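Local coordinates for chorismate synthase (Aquifex aeolicus, PDB 1Q1L), which probably catalyses the anti-1,4-elimination of phosphate from 5-enolpyruvylshikimate-3-phosphate to give chorismate, with reduced FMN as cofactor, at residues A[260-271]-A[318-326]; A[160-171]-A[227-238]. All coordinates share one frame; numbering follows the deposited sequence. Where two conformers were deposited one is given.

Both contacts lie in one antiparallel sheet, whose strand order 173-174, 162-170, 229-236, 317-323, 266-271 puts interaction 2 beside interaction 1, their centres about 11 Å apart. Along the chain they come in series: 160-171 pairs with 227-238 before 260-271 pairs with 318-326, and helix 252-261 follows strand 229-236. The join is the pairing of strands 229-236 and 317-323, with Met323 N 2.8 Å from Gly229 O and a salt bridge from Arg320 to Glu232. Helix 356-379 packs on residues of both contacts. The sheet runs on into the second subunit from strand 266-271 of interaction 1, while interaction 2 only packs against that subunit near Leu227 and Val230.

Interaction 1 (A[260-271]-A[318-326]); sequences MMSIQAIKGVEI and VVRVAMKPI
With CG set opposite the carbonyl carbon in both residues (chi1 -64° in Glu270, -42° in Arg320), the two side chains leave the sheet side by side, and the bend at chi3 of Arg320 turns its guanidinium back to the carboxylate. Glu270 OE2 receives Arg320 NH1 at 2.8 Å, lying in the guanidinium plane at its edge, while the two planes stand 70° apart. The other ends are held as well: Glu270 OE1 by Phe275 N, Arg320 NE by Glu232. A leucine in place of Arg320 would probably leave the buried carboxylates of Glu270 and Glu232 without this shared positive partner. On the other face, Val321 CG1 wedges against both Ile266 CG2 and CD1, each at 3.4 Å, a tight fit. Ala265 CB meets Met323 CG at 3.5 Å. The backbone pairs antiparallel: Ala322 N donates to Gly268 O at 2.9 Å, Lys267 N to Ala322 O at 2.8 Å. Beyond the strand, Lys324 N donates to Ala265 O at 2.8 Å, joining two loops predicted to bind FMN. Lys267 NZ is bound by Leu304 O and Thr307 O of the second subunit. Since Lys267 and Gly268 both face Ala322, the geometry is that of a classic beta bulge, in a strand whose Gly268 to Glu270 continue the sheet into that subunit.

Interaction 2 (A[160-171]-A[227-238]); sequences GIKIGSFVVSIG and LGGVFEVFALNV
One face of the Phe234 ring lies over Gly164: the glycine CA is 3.9 Å from the ring centroid and 25° off its normal, a CH-pi contact, and Gly164 O sits over the same ring toward its rim. A side chain at Gly164 would run into this ring, since a CB there would fall 2.7 Å from Phe234 CZ. The Phe166 ring meets Glu232 OE1 at its edge, 3.2 Å from CE1, and touches the Phe234 ring obliquely, CE2 to CE2 at 4.0 Å; the ring of Tyr193 meets that of Phe166 edge to face. These rings belong to an antiparallel strand pair in the beta-alpha-beta sandwich of chorismate synthase, the strand axes 4.5 Å apart at closest approach. Phe166, Glu232 and Phe234 share one face of the sheet, where Phe234 touches helix 187-197; Ile163, Ser165, Phe231 and Ala235 share the other, against helix 356-379. There Ser165 OG is hydrogen-bonded to Glu364.

Glu232 is buried but well supplied with partners. OE1 is hydrogen-bonded to Tyr183 OH, and OE2 forms a salt bridge with Lys181 beside the arginine of interaction 1, which would be expected to favour the charged carboxylate. Its stem is held by Val168 CG1, 3.5 Å from Glu232 CG; chi1 of -60° in Val168 directs that methyl to Glu232 and CG2 to Val230 CG1. At the Ile161 end, Asn237 ND2 donates to Gly160 O, the carbonyl of the glycine that closes the preceding helix in a Schellman motif. Further along the pair, Val168 and Ser169 both face Val230 in a classic beta bulge: Val230 O accepts from Val168 N at 2.8 Å and, by a longer bond, from Ser169 N at 3.3 Å.

Interaction 1 (A[260-271]-A[318-326])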
loop_
_atom_site.group_PDB
_atom_site.type_symbol
_atom_site.label_atom_id
_atom_site.label_comp_id
_atom_site.label_asym_id
_atom_site.label_seq_id
_atom_site.Cartn_x
_atom_site.Cartn_y
_atom_site.Cartn_z
HETATM N N MSE A 260 1.718 17.388 6.364
HETATM C CA MSE A 260 1.362 18.744 6.790
HETATM C C MSE A 260 0.181 19.318 6.020
HETATM O O MSE A 260 -0.766 19.835 6.613
HETATM C CB MSE A 260 2.552 19.703 6.641
HETATM C CG MSE A 260 3.710 19.424 7.567
HETATM SE SE MSE A 260 3.184 19.429 9.429
HETATM C CE MSE A 260 4.935 19.159 10.179
HETATM N N MSE A 261 0.243 19.235 4.697
HETATM C CA MSE A 261 -0.814 19.769 3.848
HETATM C C MSE A 261 -2.139 19.049 4.064
HETATM O O MSE A 261 -3.204 19.591 3.746
HETATM C CB MSE A 261 -0.420 19.657 2.375
HETATM C CG MSE A 261 -1.272 20.490 1.447
HETATM SE SE MSE A 261 -0.816 22.388 1.544
HETATM C CE MSE A 261 0.675 22.368 0.310
ATOM N N SER A 262 -2.081 17.836 4.608
ATOM C CA SER A 262 -3.302 17.076 4.846
ATOM C C SER A 262 -4.082 17.639 6.034
ATOM O O SER A 262 -5.257 17.334 6.210
ATOM C CB SER A 262 -2.986 15.590 5.090
ATOM O OG SER A 262 -2.393 15.376 6.361
ATOM N N ILE A 263 -3.428 18.455 6.851
ATOM C CA ILE A 263 -4.100 19.050 8.009
ATOM C C ILE A 263 -5.129 20.071 7.512
ATOM O O ILE A 263 -4.865 20.840 6.588
ATOM C CB ILE A 263 -3.082 19.747 8.950
ATOM C CG1 ILE A 263 -2.059 18.725 9.449
ATOM C CG2 ILE A 263 -3.803 20.383 10.139
ATOM C CD1 ILE A 263 -0.879 19.344 10.202
ATOM N N GLN A 264 -6.311 20.067 8.115
ATOM C CA GLN A 264 -7.361 20.991 7.710
ATOM C C GLN A 264 -6.882 22.439 7.722
ATOM O O GLN A 264 -6.160 22.847 8.627
ATOM C CB GLN A 264 -8.571 20.854 8.637
ATOM C CG GLN A 264 -9.608 21.954 8.446
ATOM C CD GLN A 264 -10.786 21.820 9.393
ATOM O OE1 GLN A 264 -11.669 22.676 9.428
ATOM N NE2 GLN A 264 -10.806 20.736 10.166
ATOM N N ALA A 265 -7.291 23.196 6.706
ATOM C CA ALA A 265 -6.947 24.611 6.566
ATOM C C ALA A 265 -5.519 24.916 6.121
ATOM O O ALA A 265 -5.193 26.078 5.857
ATOM C CB ALA A 265 -7.247 25.361 7.871
ATOM N N ILE A 266 -4.665 23.902 6.041
ATOM C CA ILE A 266 -3.284 24.130 5.621
ATOM C C ILE A 266 -3.203 24.295 4.108
ATOM O O ILE A 266 -3.605 23.410 3.353
ATOM C CB ILE A 266 -2.357 22.974 6.044
ATOM C CG1 ILE A 266 -2.362 22.827 7.570
ATOM C CG2 ILE A 266 -0.935 23.232 5.550
ATOM C CD1 ILE A 266 -2.023 24.105 8.319
ATOM N N LYS A 267 -2.671 25.429 3.663
ATOM C CA LYS A 267 -2.566 25.697 2.233
ATOM C C LYS A 267 -1.138 25.847 1.725
ATOM O O LYS A 267 -0.913 25.990 0.522
ATOM C CB LYS A 267 -3.377 26.949 1.891
ATOM C CG LYS A 267 -4.887 26.715 1.882
ATOM C CD LYS A 267 -5.251 25.852 0.691
ATOM C CE LYS A 267 -6.729 25.584 0.594
ATOM N NZ LYS A 267 -6.989 24.675 -0.550
ATOM N N GLY A 268 -0.171 25.824 2.632
ATOM C CA GLY A 268 1.206 25.963 2.200
ATOM C C GLY A 268 2.186 25.266 3.110
ATOM O O GLY A 268 1.962 25.157 4.317
ATOM N N VAL A 269 3.272 24.777 2.529
ATOM C CA VAL A 269 4.295 24.105 3.310
ATOM C C VAL A 269 5.672 24.323 2.696
ATOM O O VAL A 269 5.856 24.204 1.484
ATOM C CB VAL A 269 4.017 22.589 3.403
ATOM C CG1 VAL A 269 3.850 22.017 2.020
ATOM C CG2 VAL A 269 5.176 21.889 4.110
ATOM N N GLU A 270 6.638 24.653 3.541
ATOM C CA GLU A 270 8.003 24.866 3.088
ATOM C C GLU A 270 8.939 24.046 3.947
ATOM O O GLU A 270 8.705 23.890 5.143
ATOM C CB GLU A 270 8.413 26.335 3.236
ATOM C CG GLU A 270 7.648 27.320 2.389
ATOM C CD GLU A 270 8.079 28.754 2.664
ATOM O OE1 GLU A 270 8.681 29.371 1.766
ATOM O OE2 GLU A 270 7.827 29.261 3.781
ATOM N N ILE A 271 9.990 23.511 3.337
ATOM C CA ILE A 271 10.991 22.774 4.092
ATOM C C ILE A 271 12.155 23.762 4.179
ATOM O O ILE A 271 12.743 24.130 3.163
ATOM C CB ILE A 271 11.465 21.499 3.363
ATOM C CG1 ILE A 271 10.284 20.544 3.133
ATOM C CG2 ILE A 271 12.555 20.813 4.187
ATOM C CD1 ILE A 271 9.649 20.006 4.400
ATOM N N VAL A 318 13.205 21.246 9.670
ATOM C CA VAL A 318 12.412 22.446 9.892
ATOM C C VAL A 318 11.387 22.604 8.800
ATOM O O VAL A 318 11.725 22.656 7.616
ATOM C CB VAL A 318 13.299 23.698 9.942
ATOM C CG1 VAL A 318 12.432 24.953 10.114
ATOM C CG2 VAL A 318 14.289 23.576 11.081
ATOM N N VAL A 319 10.130 22.697 9.214
ATOM C CA VAL A 319 9.019 22.821 8.287
ATOM C C VAL A 319 8.171 24.043 8.603
ATOM O O VAL A 319 7.813 24.270 9.755
ATOM C CB VAL A 319 8.120 21.562 8.369
ATOM C CG1 VAL A 319 7.132 21.552 7.244
ATOM C CG2 VAL A 319 8.986 20.316 8.361
ATOM N N ARG A 320 7.834 24.813 7.575
ATOM C CA ARG A 320 7.019 26.018 7.749
ATOM C C ARG A 320 5.640 25.702 7.175
ATOM O O ARG A 320 5.526 25.212 6.054
ATOM C CB ARG A 320 7.670 27.198 7.019
ATOM C CG ARG A 320 9.187 27.257 7.198
ATOM C CD ARG A 320 9.753 28.627 6.829
ATOM N NE ARG A 320 9.289 29.661 7.746
ATOM C CZ ARG A 320 8.399 30.598 7.437
ATOM N NH1 ARG A 320 7.866 30.648 6.222
ATOM N NH2 ARG A 320 8.025 31.480 8.353
ATOM N N VAL A 321 4.599 25.989 7.949
ATOM C CA VAL A 321 3.239 25.658 7.556
ATOM C C VAL A 321 2.273 26.834 7.603
ATOM O O VAL A 321 2.199 27.553 8.600
ATOM C CB VAL A 321 2.710 24.524 8.469
ATOM C CG1 VAL A 321 1.388 23.997 7.957
ATOM C CG2 VAL A 321 3.754 23.408 8.551
ATOM N N ALA A 322 1.512 27.002 6.523
ATOM C CA ALA A 322 0.557 28.101 6.415
ATOM C C ALA A 322 -0.891 27.643 6.541
ATOM O O ALA A 322 -1.346 26.756 5.808
ATOM C CB ALA A 322 0.762 28.823 5.087
HETATM N N MSE A 323 -1.614 28.251 7.477
HETATM C CA MSE A 323 -3.019 27.919 7.699
HETATM C C MSE A 323 -3.904 29.091 7.277
HETATM O O MSE A 323 -3.725 30.209 7.753
HETATM C CB MSE A 323 -3.265 27.616 9.176
HETATM C CG MSE A 323 -4.679 27.166 9.461
HETATM SE SE MSE A 323 -5.093 27.202 11.331
HETATM C CE MSE A 323 -5.749 29.029 11.404
ATOM N N LYS A 324 -4.857 28.833 6.388
ATOM C CA LYS A 324 -5.745 29.889 5.915
ATOM C C LYS A 324 -6.746 30.255 7.001
ATOM O O LYS A 324 -6.958 29.492 7.945
ATOM C CB LYS A 324 -6.494 29.440 4.662
ATOM C CG LYS A 324 -7.640 28.474 4.927
ATOM C CD LYS A 324 -8.376 28.142 3.636
ATOM C CE LYS A 324 -9.772 27.576 3.900
ATOM N NZ LYS A 324 -9.760 26.297 4.657
ATOM N N PRO A 325 -7.375 31.436 6.882
ATOM C CA PRO A 325 -8.359 31.895 7.862
ATOM C C PRO A 325 -9.502 30.893 7.990
ATOM O O PRO A 325 -10.025 30.396 6.992
ATOM C CB PRO A 325 -8.834 33.226 7.283
ATOM C CG PRO A 325 -7.666 33.694 6.496
ATOM C CD PRO A 325 -7.209 32.436 5.814
ATOM N N ILE A 326 -9.880 30.611 9.228
ATOM C CA ILE A 326 -10.948 29.672 9.528
ATOM C C ILE A 326 -12.317 30.244 9.126
ATOM O O ILE A 326 -12.498 31.459 9.089
ATOM C CB ILE A 326 -10.886 29.306 11.038
ATOM C CG1 ILE A 326 -10.690 27.795 11.185
ATOM C CG2 ILE A 326 -12.111 29.833 11.778
ATOM C CD1 ILE A 326 -9.470 27.263 10.443
#

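Interaction 2 (A[160-171]-A[227-238])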
loop_
_atom_site.group_PDB
_atom_site.type_symbol
_atom_site.label_atom_id
_atom_site.label_comp_id
_atom_site.label_asym_id
_atom_site.label_seq_id
_atom_site.Cartn_x
_atom_site.Cartn_y
_atom_site.Cartn_z
ATOM N N GLY A 160 16.296 9.931 21.518
ATOM C CA GLY A 160 16.754 11.290 21.742
ATOM C C GLY A 160 16.221 12.289 20.734
ATOM O O GLY A 160 16.650 13.448 20.714
ATOM N N ILE A 161 15.277 11.848 19.904
ATOM C CA ILE A 161 14.685 12.710 18.883
ATOM C C ILE A 161 13.552 13.536 19.497
ATOM O O ILE A 161 12.576 12.998 20.020
ATOM C CB ILE A 161 14.182 11.871 17.674
ATOM C CG1 ILE A 161 15.390 11.290 16.919
ATOM C CG2 ILE A 161 13.317 12.722 16.754
ATOM C CD1 ILE A 161 15.042 10.303 15.815
ATOM N N LYS A 162 13.705 14.854 19.435
ATOM C CA LYS A 162 12.673 15.816 20.021
ATOM C C LYS A 162 11.884 16.653 18.862
ATOM O O LYS A 162 12.525 17.197 17.856
ATOM C CB LYS A 162 13.422 16.886 21.133
ATOM C CG LYS A 162 14.388 16.051 22.451
ATOM C CD LYS A 162 15.358 17.251 23.466
ATOM C CE LYS A 162 16.535 16.396 24.603
ATOM N NZ LYS A 162 17.600 15.330 23.783
ATOM N N ILE A 163 10.571 16.746 19.017
ATOM C CA ILE A 163 9.755 17.464 18.070
ATOM C C ILE A 163 9.094 18.614 18.813
ATOM O O ILE A 163 8.672 18.463 19.957
ATOM C CB ILE A 163 8.716 16.517 17.436
ATOM C CG1 ILE A 163 9.460 15.527 16.523
ATOM C CG2 ILE A 163 7.668 17.309 16.701
ATOM C CD1 ILE A 163 8.582 14.641 15.697
ATOM N N GLY A 164 9.040 19.774 18.171
ATOM C CA GLY A 164 8.431 20.926 18.800
ATOM C C GLY A 164 7.989 21.894 17.739
ATOM O O GLY A 164 8.197 21.637 16.551
ATOM N N SER A 165 7.397 23.010 18.158
ATOM C CA SER A 165 6.923 24.012 17.218
ATOM C C SER A 165 6.575 25.319 17.924
ATOM O O SER A 165 6.676 25.437 19.144
ATOM C CB SER A 165 5.680 23.500 16.488
ATOM O OG SER A 165 4.595 23.355 17.388
ATOM N N PHE A 166 6.160 26.299 17.135
ATOM C CA PHE A 166 5.778 27.601 17.667
ATOM C C PHE A 166 5.198 28.442 16.551
ATOM O O PHE A 166 5.569 28.282 15.389
ATOM C CB PHE A 166 6.991 28.298 18.303
ATOM C CG PHE A 166 8.220 28.278 17.448
ATOM C CD1 PHE A 166 8.366 29.168 16.390
ATOM C CD2 PHE A 166 9.219 27.339 17.676
ATOM C CE1 PHE A 166 9.492 29.117 15.569
ATOM C CE2 PHE A 166 10.345 27.278 16.860
ATOM C CZ PHE A 166 10.480 28.168 15.809
ATOM N N VAL A 167 4.277 29.333 16.903
ATOM C CA VAL A 167 3.636 30.202 15.925
ATOM C C VAL A 167 4.552 31.371 15.571
ATOM O O VAL A 167 5.215 31.932 16.441
ATOM C CB VAL A 167 2.302 30.745 16.482
ATOM C CG1 VAL A 167 1.650 31.674 15.471
ATOM C CG2 VAL A 167 1.377 29.586 16.817
ATOM N N VAL A 168 4.590 31.737 14.292
ATOM C CA VAL A 168 5.436 32.839 13.852
ATOM C C VAL A 168 4.634 34.016 13.301
ATOM O O VAL A 168 5.183 35.097 13.069
ATOM C CB VAL A 168 6.445 32.377 12.783
ATOM C CG1 VAL A 168 7.333 31.285 13.352
ATOM C CG2 VAL A 168 5.714 31.886 11.555
ATOM N N SER A 169 3.338 33.806 13.094
ATOM C CA SER A 169 2.475 34.863 12.583
ATOM C C SER A 169 1.003 34.501 12.706
ATOM O O SER A 169 0.617 33.345 12.528
ATOM C CB SER A 169 2.801 35.159 11.115
ATOM O OG SER A 169 2.428 34.077 10.278
ATOM N N ILE A 170 0.192 35.500 13.038
ATOM C CA ILE A 170 -1.257 35.349 13.165
ATOM C C ILE A 170 -1.820 36.563 12.455
ATOM O O ILE A 170 -1.585 37.696 12.878
ATOM C CB ILE A 170 -1.730 35.386 14.632
ATOM C CG1 ILE A 170 -1.183 34.183 15.394
ATOM C CG2 ILE A 170 -3.254 35.380 14.685
ATOM C CD1 ILE A 170 -1.635 34.131 16.843
ATOM N N GLY A 171 -2.555 36.335 11.375
ATOM C CA GLY A 171 -3.103 37.452 10.631
ATOM C C GLY A 171 -1.945 38.211 10.020
ATOM O O GLY A 171 -0.970 37.600 9.581
ATOM N N LEU A 227 -8.978 34.884 11.352
ATOM C CA LEU A 227 -7.546 34.968 11.087
ATOM C C LEU A 227 -6.863 33.645 10.764
ATOM O O LEU A 227 -7.268 32.582 11.228
ATOM C CB LEU A 227 -6.852 35.605 12.294
ATOM C CG LEU A 227 -6.363 37.058 12.217
ATOM C CD1 LEU A 227 -7.099 37.842 11.149
ATOM C CD2 LEU A 227 -6.536 37.690 13.593
ATOM N N GLY A 228 -5.818 33.731 9.950
ATOM C CA GLY A 228 -5.044 32.561 9.586
ATOM C C GLY A 228 -3.729 32.677 10.327
ATOM O O GLY A 228 -3.598 33.508 11.228
ATOM N N GLY A 229 -2.747 31.862 9.963
ATOM C CA GLY A 229 -1.470 31.936 10.645
ATOM C C GLY A 229 -0.408 31.027 10.067
ATOM O O GLY A 229 -0.676 30.190 9.201
ATOM N N VAL A 230 0.812 31.197 10.555
ATOM C CA VAL A 230 1.930 30.394 10.103
ATOM C C VAL A 230 2.712 29.904 11.304
ATOM O O VAL A 230 2.926 30.650 12.264
ATOM C CB VAL A 230 2.874 31.215 9.201
ATOM C CG1 VAL A 230 4.087 30.385 8.833
ATOM C CG2 VAL A 230 2.134 31.674 7.953
ATOM N N PHE A 231 3.119 28.643 11.271
ATOM C CA PHE A 231 3.924 28.105 12.356
ATOM C C PHE A 231 5.065 27.278 11.797
ATOM O O PHE A 231 5.057 26.894 10.628
ATOM C CB PHE A 231 3.088 27.262 13.322
ATOM C CG PHE A 231 2.379 26.117 12.671
ATOM C CD1 PHE A 231 1.112 26.288 12.127
ATOM C CD2 PHE A 231 2.971 24.860 12.611
ATOM C CE1 PHE A 231 0.441 25.216 11.533
ATOM C CE2 PHE A 231 2.304 23.785 12.016
ATOM C CZ PHE A 231 1.040 23.965 11.480
ATOM N N GLU A 232 6.068 27.031 12.629
ATOM C CA GLU A 232 7.206 26.240 12.211
ATOM C C GLU A 232 7.283 25.033 13.129
ATOM O O GLU A 232 7.101 25.145 14.345
ATOM C CB GLU A 232 8.494 27.079 12.276
ATOM C CG GLU A 232 8.359 28.415 11.533
ATOM C CD GLU A 232 9.632 29.245 11.496
ATOM O OE1 GLU A 232 10.409 29.209 12.474
ATOM O OE2 GLU A 232 9.842 29.954 10.485
ATOM N N VAL A 233 7.515 23.872 12.536
ATOM C CA VAL A 233 7.618 22.635 13.294
ATOM C C VAL A 233 9.020 22.123 13.068
ATOM O O VAL A 233 9.529 22.188 11.953
ATOM C CB VAL A 233 6.624 21.564 12.777
ATOM C CG1 VAL A 233 6.612 20.364 13.722
ATOM C CG2 VAL A 233 5.251 22.158 12.649
ATOM N N PHE A 234 9.651 21.612 14.114
ATOM C CA PHE A 234 11.002 21.105 13.970
ATOM C C PHE A 234 11.170 19.786 14.698
ATOM O O PHE A 234 10.373 19.433 15.574
ATOM C CB PHE A 234 12.007 22.121 14.528
ATOM C CG PHE A 234 11.913 22.306 16.017
ATOM C CD1 PHE A 234 12.572 21.442 16.880
ATOM C CD2 PHE A 234 11.123 23.315 16.557
ATOM C CE1 PHE A 234 12.444 21.579 18.263
ATOM C CE2 PHE A 234 10.990 23.456 17.928
ATOM C CZ PHE A 234 11.654 22.586 18.785
ATOM N N ALA A 235 12.216 19.063 14.318
ATOM C CA ALA A 235 12.569 17.796 14.940
ATOM C C ALA A 235 14.078 17.855 15.103
ATOM O O ALA A 235 14.796 18.165 14.148
ATOM C CB ALA A 235 12.174 16.624 14.046
ATOM N N LEU A 236 14.556 17.570 16.311
ATOM C CA LEU A 236 15.982 17.610 16.604
ATOM C C LEU A 236 16.596 16.225 16.774
ATOM O O LEU A 236 15.927 15.283 17.200
ATOM C CB LEU A 236 16.233 18.417 17.882
ATOM C CG LEU A 236 15.678 19.844 17.921
ATOM C CD1 LEU A 236 16.023 20.503 19.242
ATOM C CD2 LEU A 236 16.253 20.637 16.761
ATOM N N ASN A 237 17.879 16.127 16.430
ATOM C CA ASN A 237 18.655 14.896 16.548
ATOM C C ASN A 237 18.242 13.767 15.617
ATOM O O ASN A 237 18.389 12.589 15.951
ATOM C CB ASN A 237 18.635 14.402 17.995
ATOM C CG ASN A 237 19.192 15.432 18.960
ATOM O OD1 ASN A 237 20.270 15.975 18.740
ATOM N ND2 ASN A 237 18.455 15.704 20.037
ATOM N N VAL A 238 17.723 14.121 14.447
ATOM C CA VAL A 238 17.333 13.119 13.474
ATOM C C VAL A 238 18.606 12.799 12.699
ATOM O O VAL A 238 19.252 13.692 12.154
ATOM C CB VAL A 238 16.256 13.659 12.511
ATOM C CG1 VAL A 238 15.934 12.619 11.439
ATOM C CG2 VAL A 238 14.998 14.015 13.292
#